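Local coordinates for protein cryptochrome DASH, chloroplastic/mitochondrial (Arabidopsis thaliana, PDB 2J4D) that repairs cyclobutane pyrimidine dimers in single-stranded DNA, using FAD and a folate light antenna, and may also act as a photoreceptor, at residues Ser365-Asp377 with His480-Leu494. Sequence-based numbering, arbitrary orientation.
Sequences SWRDAKTGYPLID and HWPGRLMYMDTVVPL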
ATOM      1  N   SER A 365      -3.982  25.607   0.039  1.00 27.58           N
ATOM      2  CA  SER A 365      -4.812  25.737  -1.162  1.00 28.07           C
ATOM      3  C   SER A 365      -4.730  24.459  -2.001  1.00 27.99           C
ATOM      4  O   SER A 365      -5.707  24.059  -2.637  1.00 27.10           O
ATOM      5  CB  SER A 365      -4.383  26.954  -2.000  1.00 29.67           C
ATOM      6  OG  SER A 365      -3.087  26.793  -2.555  1.00 36.03           O
ATOM      7  N   TRP A 366      -3.555  23.833  -1.996  1.00 27.04           N
ATOM      8  CA  TRP A 366      -3.311  22.583  -2.713  1.00 25.12           C
ATOM      9  C   TRP A 366      -4.071  21.484  -1.969  1.00 26.19           C
ATOM     10  O   TRP A 366      -4.858  20.739  -2.550  1.00 23.62           O
ATOM     11  CB  TRP A 366      -1.810  22.275  -2.689  1.00 24.62           C
ATOM     12  CG  TRP A 366      -1.367  21.014  -3.390  1.00 27.36           C
ATOM     13  CD1 TRP A 366      -1.200  20.831  -4.745  1.00 23.96           C
ATOM     14  CD2 TRP A 366      -0.948  19.788  -2.770  1.00 25.04           C
ATOM     15  NE1 TRP A 366      -0.694  19.575  -4.995  1.00 25.24           N
ATOM     16  CE2 TRP A 366      -0.531  18.913  -3.804  1.00 23.27           C
ATOM     17  CE3 TRP A 366      -0.882  19.344  -1.440  1.00 24.21           C
ATOM     18  CZ2 TRP A 366      -0.053  17.620  -3.548  1.00 23.49           C
ATOM     19  CZ3 TRP A 366      -0.403  18.053  -1.185  1.00 22.39           C
ATOM     20  CH2 TRP A 366       0.005  17.211  -2.237  1.00 20.74           C
ATOM     21  N   ARG A 367      -3.827  21.411  -0.667  1.00 24.34           N
ATOM     22  CA  ARG A 367      -4.450  20.421   0.198  1.00 26.58           C
ATOM     23  C   ARG A 367      -5.977  20.460   0.125  1.00 26.95           C
ATOM     24  O   ARG A 367      -6.638  19.417  -0.005  1.00 23.35           O
ATOM     25  CB  ARG A 367      -4.001  20.670   1.643  1.00 28.40           C
ATOM     26  CG  ARG A 367      -4.522  19.669   2.651  1.00 31.96           C
ATOM     27  CD  ARG A 367      -4.313  20.182   4.065  1.00 33.56           C
ATOM     28  NE  ARG A 367      -5.247  21.263   4.372  1.00 36.69           N
ATOM     29  CZ  ARG A 367      -5.149  22.058   5.433  1.00 38.91           C
ATOM     30  NH1 ARG A 367      -4.155  21.898   6.299  1.00 37.34           N
ATOM     31  NH2 ARG A 367      -6.039  23.025   5.622  1.00 38.71           N
ATOM     32  N   ASP A 368      -6.533  21.667   0.196  1.00 25.54           N
ATOM     33  CA  ASP A 368      -7.981  21.826   0.183  1.00 28.56           C
ATOM     34  C   ASP A 368      -8.639  21.979  -1.177  1.00 28.45           C
ATOM     35  O   ASP A 368      -9.801  22.387  -1.267  1.00 26.54           O
ATOM     36  CB  ASP A 368      -8.381  22.993   1.087  1.00 28.79           C
ATOM     37  CG  ASP A 368      -7.893  22.807   2.506  1.00 31.81           C
ATOM     38  OD1 ASP A 368      -7.701  21.639   2.922  1.00 32.48           O
ATOM     39  OD2 ASP A 368      -7.705  23.819   3.210  1.00 33.85           O
ATOM     40  N   ALA A 369      -7.906  21.643  -2.231  1.00 25.19           N
ATOM     41  CA  ALA A 369      -8.449  21.723  -3.580  1.00 27.59           C
ATOM     42  C   ALA A 369      -9.025  23.100  -3.918  1.00 27.32           C
ATOM     43  O   ALA A 369     -10.157  23.202  -4.390  1.00 27.86           O
ATOM     44  CB  ALA A 369      -9.520  20.656  -3.764  1.00 26.84           C
ATOM     45  N   LYS A 370      -8.242  24.148  -3.676  1.00 26.18           N
ATOM     46  CA  LYS A 370      -8.653  25.519  -3.981  1.00 29.04           C
ATOM     47  C   LYS A 370      -7.523  26.247  -4.699  1.00 28.71           C
ATOM     48  O   LYS A 370      -7.244  27.421  -4.423  1.00 29.17           O
ATOM     49  CB  LYS A 370      -9.009  26.273  -2.699  1.00 30.58           C
ATOM     50  CG  LYS A 370     -10.229  25.725  -1.987  1.00 34.91           C
ATOM     51  CD  LYS A 370     -10.307  26.274  -0.578  1.00 42.93           C
ATOM     52  CE  LYS A 370     -11.381  25.570   0.240  1.00 51.06           C
ATOM     53  NZ  LYS A 370     -11.220  25.835   1.707  1.00 55.52           N
ATOM     54  N   THR A 371      -6.860  25.548  -5.613  1.00 24.83           N
ATOM     55  CA  THR A 371      -5.767  26.149  -6.364  1.00 25.48           C
ATOM     56  C   THR A 371      -6.301  26.962  -7.542  1.00 26.40           C
ATOM     57  O   THR A 371      -5.627  27.867  -8.040  1.00 28.62           O
ATOM     58  CB  THR A 371      -4.812  25.080  -6.917  1.00 24.28           C
ATOM     59  OG1 THR A 371      -5.493  24.306  -7.912  1.00 23.91           O
ATOM     60  CG2 THR A 371      -4.334  24.155  -5.784  1.00 23.14           C
ATOM     61  N   GLY A 372      -7.508  26.631  -7.987  1.00 29.56           N
ATOM     62  CA  GLY A 372      -8.096  27.341  -9.109  1.00 29.69           C
ATOM     63  C   GLY A 372      -7.906  26.594 -10.414  1.00 30.45           C
ATOM     64  O   GLY A 372      -8.388  27.015 -11.458  1.00 27.51           O
ATOM     65  N   TYR A 373      -7.184  25.481 -10.362  1.00 29.00           N
ATOM     66  CA  TYR A 373      -6.958  24.670 -11.553  1.00 29.05           C
ATOM     67  C   TYR A 373      -7.734  23.385 -11.352  1.00 28.29           C
ATOM     68  O   TYR A 373      -7.376  22.561 -10.511  1.00 29.08           O
ATOM     69  CB  TYR A 373      -5.469  24.384 -11.708  1.00 27.33           C
ATOM     70  CG  TYR A 373      -4.677  25.633 -11.978  1.00 30.27           C
ATOM     71  CD1 TYR A 373      -4.627  26.181 -13.255  1.00 32.37           C
ATOM     72  CD2 TYR A 373      -3.996  26.285 -10.954  1.00 31.79           C
ATOM     73  CE1 TYR A 373      -3.915  27.344 -13.511  1.00 31.78           C
ATOM     74  CE2 TYR A 373      -3.282  27.454 -11.200  1.00 33.61           C
ATOM     75  CZ  TYR A 373      -3.246  27.975 -12.481  1.00 32.96           C
ATOM     76  OH  TYR A 373      -2.529  29.121 -12.739  1.00 32.43           O
ATOM     77  N   PRO A 374      -8.821  23.200 -12.115  1.00 28.55           N
ATOM     78  CA  PRO A 374      -9.660  22.007 -12.005  1.00 28.63           C
ATOM     79  C   PRO A 374      -8.917  20.672 -11.966  1.00 27.62           C
ATOM     80  O   PRO A 374      -9.197  19.835 -11.107  1.00 25.01           O
ATOM     81  CB  PRO A 374     -10.594  22.135 -13.205  1.00 29.59           C
ATOM     82  CG  PRO A 374     -10.771  23.636 -13.306  1.00 30.73           C
ATOM     83  CD  PRO A 374      -9.346  24.112 -13.150  1.00 30.88           C
ATOM     84  N   LEU A 375      -7.976  20.472 -12.884  1.00 25.96           N
ATOM     85  CA  LEU A 375      -7.237  19.211 -12.909  1.00 26.74           C
ATOM     86  C   LEU A 375      -6.597  18.920 -11.553  1.00 24.79           C
ATOM     87  O   LEU A 375      -6.678  17.799 -11.045  1.00 24.38           O
ATOM     88  CB  LEU A 375      -6.164  19.240 -13.998  1.00 24.70           C
ATOM     89  CG  LEU A 375      -5.442  17.906 -14.217  1.00 28.90           C
ATOM     90  CD1 LEU A 375      -6.456  16.794 -14.436  1.00 27.76           C
ATOM     91  CD2 LEU A 375      -4.501  18.024 -15.408  1.00 26.55           C
ATOM     92  N   ILE A 376      -5.970  19.936 -10.967  1.00 25.04           N
ATOM     93  CA  ILE A 376      -5.325  19.783  -9.663  1.00 26.30           C
ATOM     94  C   ILE A 376      -6.358  19.569  -8.564  1.00 26.59           C
ATOM     95  O   ILE A 376      -6.306  18.576  -7.832  1.00 25.59           O
ATOM     96  CB  ILE A 376      -4.495  21.031  -9.276  1.00 27.25           C
ATOM     97  CG1 ILE A 376      -3.446  21.334 -10.355  1.00 26.70           C
ATOM     98  CG2 ILE A 376      -3.829  20.811  -7.907  1.00 23.97           C
ATOM     99  CD1 ILE A 376      -2.509  20.169 -10.679  1.00 24.58           C
ATOM    100  N   ASP A 377      -7.308  20.495  -8.465  1.00 23.92           N
ATOM    101  CA  ASP A 377      -8.332  20.439  -7.425  1.00 24.00           C
ATOM    102  C   ASP A 377      -9.156  19.165  -7.391  1.00 23.23           C
ATOM    103  O   ASP A 377      -9.428  18.631  -6.313  1.00 24.77           O
ATOM    104  CB  ASP A 377      -9.269  21.658  -7.521  1.00 25.05           C
ATOM    105  CG  ASP A 377      -8.533  22.975  -7.322  1.00 29.73           C
ATOM    106  OD1 ASP A 377      -7.483  22.967  -6.638  1.00 26.80           O
ATOM    107  OD2 ASP A 377      -9.005  24.018  -7.835  1.00 27.83           O
ATOM    108  N   HIS A 480     -11.989  23.089 -18.335  1.00 44.57           N
ATOM    109  CA  HIS A 480     -10.616  23.225 -17.867  1.00 46.95           C
ATOM    110  C   HIS A 480     -10.107  24.646 -17.702  1.00 47.48           C
ATOM    111  O   HIS A 480      -9.091  24.869 -17.047  1.00 48.77           O
ATOM    112  CB  HIS A 480      -9.675  22.409 -18.748  1.00 49.84           C
ATOM    113  CG  HIS A 480      -9.707  20.944 -18.436  1.00 52.87           C
ATOM    114  ND1 HIS A 480      -9.340  20.441 -17.206  1.00 52.13           N
ATOM    115  CD2 HIS A 480     -10.112  19.880 -19.172  1.00 51.81           C
ATOM    116  CE1 HIS A 480      -9.520  19.131 -17.195  1.00 51.87           C
ATOM    117  NE2 HIS A 480      -9.989  18.765 -18.376  1.00 51.88           N
ATOM    118  N   TRP A 481     -10.812  25.606 -18.290  1.00 46.11           N
ATOM    119  CA  TRP A 481     -10.445  27.016 -18.157  1.00 46.41           C
ATOM    120  C   TRP A 481     -11.766  27.754 -18.014  1.00 43.53           C
ATOM    121  O   TRP A 481     -12.197  28.484 -18.904  1.00 43.16           O
ATOM    122  CB  TRP A 481      -9.647  27.486 -19.377  1.00 50.09           C
ATOM    123  CG  TRP A 481      -8.420  26.648 -19.566  1.00 58.50           C
ATOM    124  CD1 TRP A 481      -8.273  25.591 -20.420  1.00 60.43           C
ATOM    125  CD2 TRP A 481      -7.216  26.701 -18.782  1.00 61.78           C
ATOM    126  NE1 TRP A 481      -7.057  24.975 -20.212  1.00 63.41           N
ATOM    127  CE2 TRP A 481      -6.389  25.636 -19.214  1.00 63.48           C
ATOM    128  CE3 TRP A 481      -6.759  27.542 -17.754  1.00 61.77           C
ATOM    129  CZ2 TRP A 481      -5.127  25.387 -18.651  1.00 64.94           C
ATOM    130  CZ3 TRP A 481      -5.504  27.295 -17.195  1.00 62.57           C
ATOM    131  CH2 TRP A 481      -4.704  26.225 -17.647  1.00 64.57           C
ATOM    132  N   PRO A 482     -12.431  27.555 -16.867  1.00 41.43           N
ATOM    133  CA  PRO A 482     -13.722  28.140 -16.506  1.00 39.14           C
ATOM    134  C   PRO A 482     -13.693  29.618 -16.152  1.00 38.65           C
ATOM    135  O   PRO A 482     -14.726  30.285 -16.181  1.00 40.28           O
ATOM    136  CB  PRO A 482     -14.150  27.284 -15.323  1.00 37.63           C
ATOM    137  CG  PRO A 482     -12.844  27.098 -14.606  1.00 39.85           C
ATOM    138  CD  PRO A 482     -11.883  26.777 -15.737  1.00 39.77           C
ATOM    139  N   GLY A 483     -12.515  30.128 -15.815  1.00 37.23           N
ATOM    140  CA  GLY A 483     -12.409  31.523 -15.433  1.00 36.46           C
ATOM    141  C   GLY A 483     -12.627  31.650 -13.939  1.00 35.63           C
ATOM    142  O   GLY A 483     -13.116  30.722 -13.295  1.00 36.03           O
ATOM    143  N   ARG A 484     -12.299  32.812 -13.391  1.00 37.18           N
ATOM    144  CA  ARG A 484     -12.406  33.058 -11.955  1.00 37.56           C
ATOM    145  C   ARG A 484     -13.802  33.188 -11.320  1.00 38.65           C
ATOM    146  O   ARG A 484     -13.927  33.080 -10.096  1.00 38.17           O
ATOM    147  CB  ARG A 484     -11.565  34.287 -11.620  1.00 38.96           C
ATOM    148  CG  ARG A 484     -10.226  34.284 -12.340  1.00 40.29           C
ATOM    149  CD  ARG A 484      -9.561  35.649 -12.291  1.00 45.62           C
ATOM    150  NE  ARG A 484      -8.537  35.729 -11.257  1.00 50.26           N
ATOM    151  CZ  ARG A 484      -7.298  35.272 -11.398  1.00 54.84           C
ATOM    152  NH1 ARG A 484      -6.924  34.702 -12.536  1.00 58.21           N
ATOM    153  NH2 ARG A 484      -6.433  35.376 -10.397  1.00 56.91           N
ATOM    154  N   LEU A 485     -14.844  33.410 -12.124  1.00 37.33           N
ATOM    155  CA  LEU A 485     -16.202  33.546 -11.585  1.00 35.45           C
ATOM    156  C   LEU A 485     -16.974  32.243 -11.574  1.00 37.32           C
ATOM    157  O   LEU A 485     -17.650  31.926 -10.593  1.00 39.49           O
ATOM    158  CB  LEU A 485     -17.015  34.578 -12.377  1.00 35.38           C
ATOM    159  CG  LEU A 485     -16.620  36.042 -12.243  1.00 31.52           C
ATOM    160  CD1 LEU A 485     -17.613  36.895 -13.021  1.00 31.66           C
ATOM    161  CD2 LEU A 485     -16.599  36.448 -10.775  1.00 30.97           C
ATOM    162  N   MET A 486     -16.904  31.494 -12.669  1.00 35.56           N
ATOM    163  CA  MET A 486     -17.610  30.228 -12.713  1.00 36.74           C
ATOM    164  C   MET A 486     -16.875  29.180 -11.887  1.00 35.43           C
ATOM    165  O   MET A 486     -17.458  28.163 -11.500  1.00 34.97           O
ATOM    166  CB  MET A 486     -17.796  29.772 -14.156  1.00 40.00           C
ATOM    167  CG  MET A 486     -18.817  30.634 -14.879  1.00 47.81           C
ATOM    168  SD  MET A 486     -19.169  30.107 -16.539  1.00 57.47           S
ATOM    169  CE  MET A 486     -17.622  30.538 -17.344  1.00 56.57           C
ATOM    170  N   TYR A 487     -15.594  29.426 -11.620  1.00 31.65           N
ATOM    171  CA  TYR A 487     -14.830  28.504 -10.784  1.00 30.97           C
ATOM    172  C   TYR A 487     -14.289  29.259  -9.584  1.00 29.77           C
ATOM    173  O   TYR A 487     -14.999  29.428  -8.594  1.00 30.05           O
ATOM    174  CB  TYR A 487     -13.677  27.834 -11.545  1.00 31.76           C
ATOM    175  CG  TYR A 487     -13.069  26.694 -10.750  1.00 27.71           C
ATOM    176  CD1 TYR A 487     -13.891  25.791 -10.068  1.00 29.60           C
ATOM    177  CD2 TYR A 487     -11.686  26.549 -10.623  1.00 29.73           C
ATOM    178  CE1 TYR A 487     -13.350  24.779  -9.272  1.00 32.59           C
ATOM    179  CE2 TYR A 487     -11.134  25.535  -9.827  1.00 28.07           C
ATOM    180  CZ  TYR A 487     -11.973  24.658  -9.154  1.00 31.04           C
ATOM    181  OH  TYR A 487     -11.451  23.667  -8.344  1.00 28.84           O
ATOM    182  N   MET A 488     -13.046  29.727  -9.668  1.00 29.24           N
ATOM    183  CA  MET A 488     -12.443  30.470  -8.569  1.00 30.53           C
ATOM    184  C   MET A 488     -11.109  31.057  -9.006  1.00 31.79           C
ATOM    185  O   MET A 488     -10.626  30.766 -10.101  1.00 32.73           O
ATOM    186  CB  MET A 488     -12.223  29.549  -7.363  1.00 31.27           C
ATOM    187  CG  MET A 488     -11.201  28.433  -7.604  1.00 33.74           C
ATOM    188  SD  MET A 488     -10.982  27.357  -6.158  1.00 32.56           S
ATOM    189  CE  MET A 488     -12.490  26.419  -6.214  1.00 34.26           C
ATOM    190  N   ASP A 489     -10.515  31.887  -8.155  1.00 32.92           N
ATOM    191  CA  ASP A 489      -9.227  32.490  -8.478  1.00 37.25           C
ATOM    192  C   ASP A 489      -8.157  31.415  -8.464  1.00 37.74           C
ATOM    193  O   ASP A 489      -8.310  30.380  -7.805  1.00 37.09           O
ATOM    194  CB  ASP A 489      -8.832  33.563  -7.453  1.00 42.16           C
ATOM    195  CG  ASP A 489      -9.659  34.832  -7.566  1.00 48.15           C
ATOM    196  OD1 ASP A 489      -9.757  35.401  -8.677  1.00 51.97           O
ATOM    197  OD2 ASP A 489     -10.203  35.268  -6.529  1.00 52.24           O
ATOM    198  N   THR A 490      -7.076  31.667  -9.191  1.00 35.68           N
ATOM    199  CA  THR A 490      -5.955  30.743  -9.236  1.00 36.43           C
ATOM    200  C   THR A 490      -4.955  31.253  -8.209  1.00 36.73           C
ATOM    201  O   THR A 490      -4.711  32.462  -8.123  1.00 36.93           O
ATOM    202  CB  THR A 490      -5.309  30.726 -10.621  1.00 35.91           C
ATOM    203  OG1 THR A 490      -5.041  32.069 -11.033  1.00 37.98           O
ATOM    204  CG2 THR A 490      -6.230  30.058 -11.627  1.00 32.71           C
ATOM    205  N   VAL A 491      -4.387  30.340  -7.426  1.00 34.13           N
ATOM    206  CA  VAL A 491      -3.442  30.714  -6.381  1.00 34.70           C
ATOM    207  C   VAL A 491      -2.047  31.088  -6.896  1.00 34.29           C
ATOM    208  O   VAL A 491      -1.328  31.856  -6.255  1.00 34.85           O
ATOM    209  CB  VAL A 491      -3.315  29.587  -5.330  1.00 36.06           C
ATOM    210  CG1 VAL A 491      -2.643  28.370  -5.940  1.00 35.98           C
ATOM    211  CG2 VAL A 491      -2.546  30.084  -4.121  1.00 39.06           C
ATOM    212  N   VAL A 492      -1.674  30.550  -8.050  1.00 34.20           N
ATOM    213  CA  VAL A 492      -0.380  30.847  -8.667  1.00 36.14           C
ATOM    214  C   VAL A 492      -0.517  30.707 -10.170  1.00 35.63           C
ATOM    215  O   VAL A 492      -1.409  30.020 -10.664  1.00 35.95           O
ATOM    216  CB  VAL A 492       0.729  29.836  -8.292  1.00 36.72           C
ATOM    217  CG1 VAL A 492       1.275  30.122  -6.919  1.00 37.35           C
ATOM    218  CG2 VAL A 492       0.172  28.414  -8.393  1.00 38.61           C
ATOM    219  N   PRO A 493       0.365  31.368 -10.918  1.00 37.88           N
ATOM    220  CA  PRO A 493       0.371  31.301 -12.377  1.00 38.85           C
ATOM    221  C   PRO A 493       1.032  29.960 -12.675  1.00 39.40           C
ATOM    222  O   PRO A 493       1.710  29.403 -11.809  1.00 40.42           O
ATOM    223  CB  PRO A 493       1.251  32.496 -12.761  1.00 38.93           C
ATOM    224  CG  PRO A 493       2.210  32.583 -11.588  1.00 38.93           C
ATOM    225  CD  PRO A 493       1.242  32.453 -10.444  1.00 38.16           C
ATOM    226  N   LEU A 494       0.818  29.410 -13.860  1.00 40.15           N
ATOM    227  CA  LEU A 494       1.460  28.149 -14.169  1.00 42.13           C
ATOM    228  C   LEU A 494       2.860  28.558 -14.592  1.00 44.81           C
ATOM    229  O   LEU A 494       3.034  29.564 -15.286  1.00 44.29           O
ATOM    230  CB  LEU A 494       0.731  27.427 -15.298  1.00 39.88           C
ATOM    231  CG  LEU A 494      -0.633  26.890 -14.866  1.00 39.63           C
ATOM    232  CD1 LEU A 494      -1.385  26.401 -16.092  1.00 40.78           C
ATOM    233  CD2 LEU A 494      -0.469  25.773 -13.832  1.00 38.78           C
TER
HETATM  234  O   HOH W   1     -12.423  23.125  -5.908  1.00 32.90           O
HETATM  235  O   HOH W   2      -8.503  29.840  -5.110  1.00 37.47           O
HETATM  236  O   HOH W   3      -9.743  29.356 -12.182  1.00 37.89           O
HETATM  237  O   HOH W   4      -1.597  30.646 -15.500  1.00 46.68           O
HETATM  238  O   HOH W   5      -7.372  22.105 -15.243  1.00 36.37           O
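Y373 and Y487 reach across this contact in opposite senses, each delivering its hydroxyl to an oxygen of the other segment, a worked example of a C-terminal tail pinned to an interhelical turn. The Y373 ring is clasped between two methyls: T490 CG2 lies 4.0 Å from its centroid over one face, and L494 CD2 packs against the opposite face. Its OH donates to V492 O at 2.5 Å, in the carbonyl plane; V492 O lies at the ring edge, near the ring plane, so the bond and the two methyls together hold the ring in place. With CG beside the backbone N (chi1 -66°), the ring projects from the start of helix 374-386 into this clasp.

The Y487 ring meets P374 CG over one face, while its OH gives a 2.5 Å bond to D377 OD2 from the anti side. D377 is the organiser of the turn. OD2 also accepts from G372 N through its syn lone pair, and OD1 takes both T371 N and T371 OG1; four donors thus hold the carboxylate, probably stabilising its charge. T371 OG1 in turn accepts from Y373 N, an ST turn. G372 CA makes a CA-H...O contact with D489 O at 3.3 Å, the backbones packing directly against each other, and V491 N donates to T371 O at 2.8 Å.

Packing relaxes toward K370, an exposed residue whose CA meets M488 SD at 3.7 Å while its extended chain leads away. Here a water bridges K370 O and D489 O, while another, at the border with the packed part, donates to both A369 O and Y487 OH.

The turn follows a Schellman motif that ends helix 360-367 and leads into helix 374-386. Within the FAD-binding domain, F400 of helix 391-404 meets the Y373 ring and touches V492, while helix 450-457 backs L375, H480 and W481.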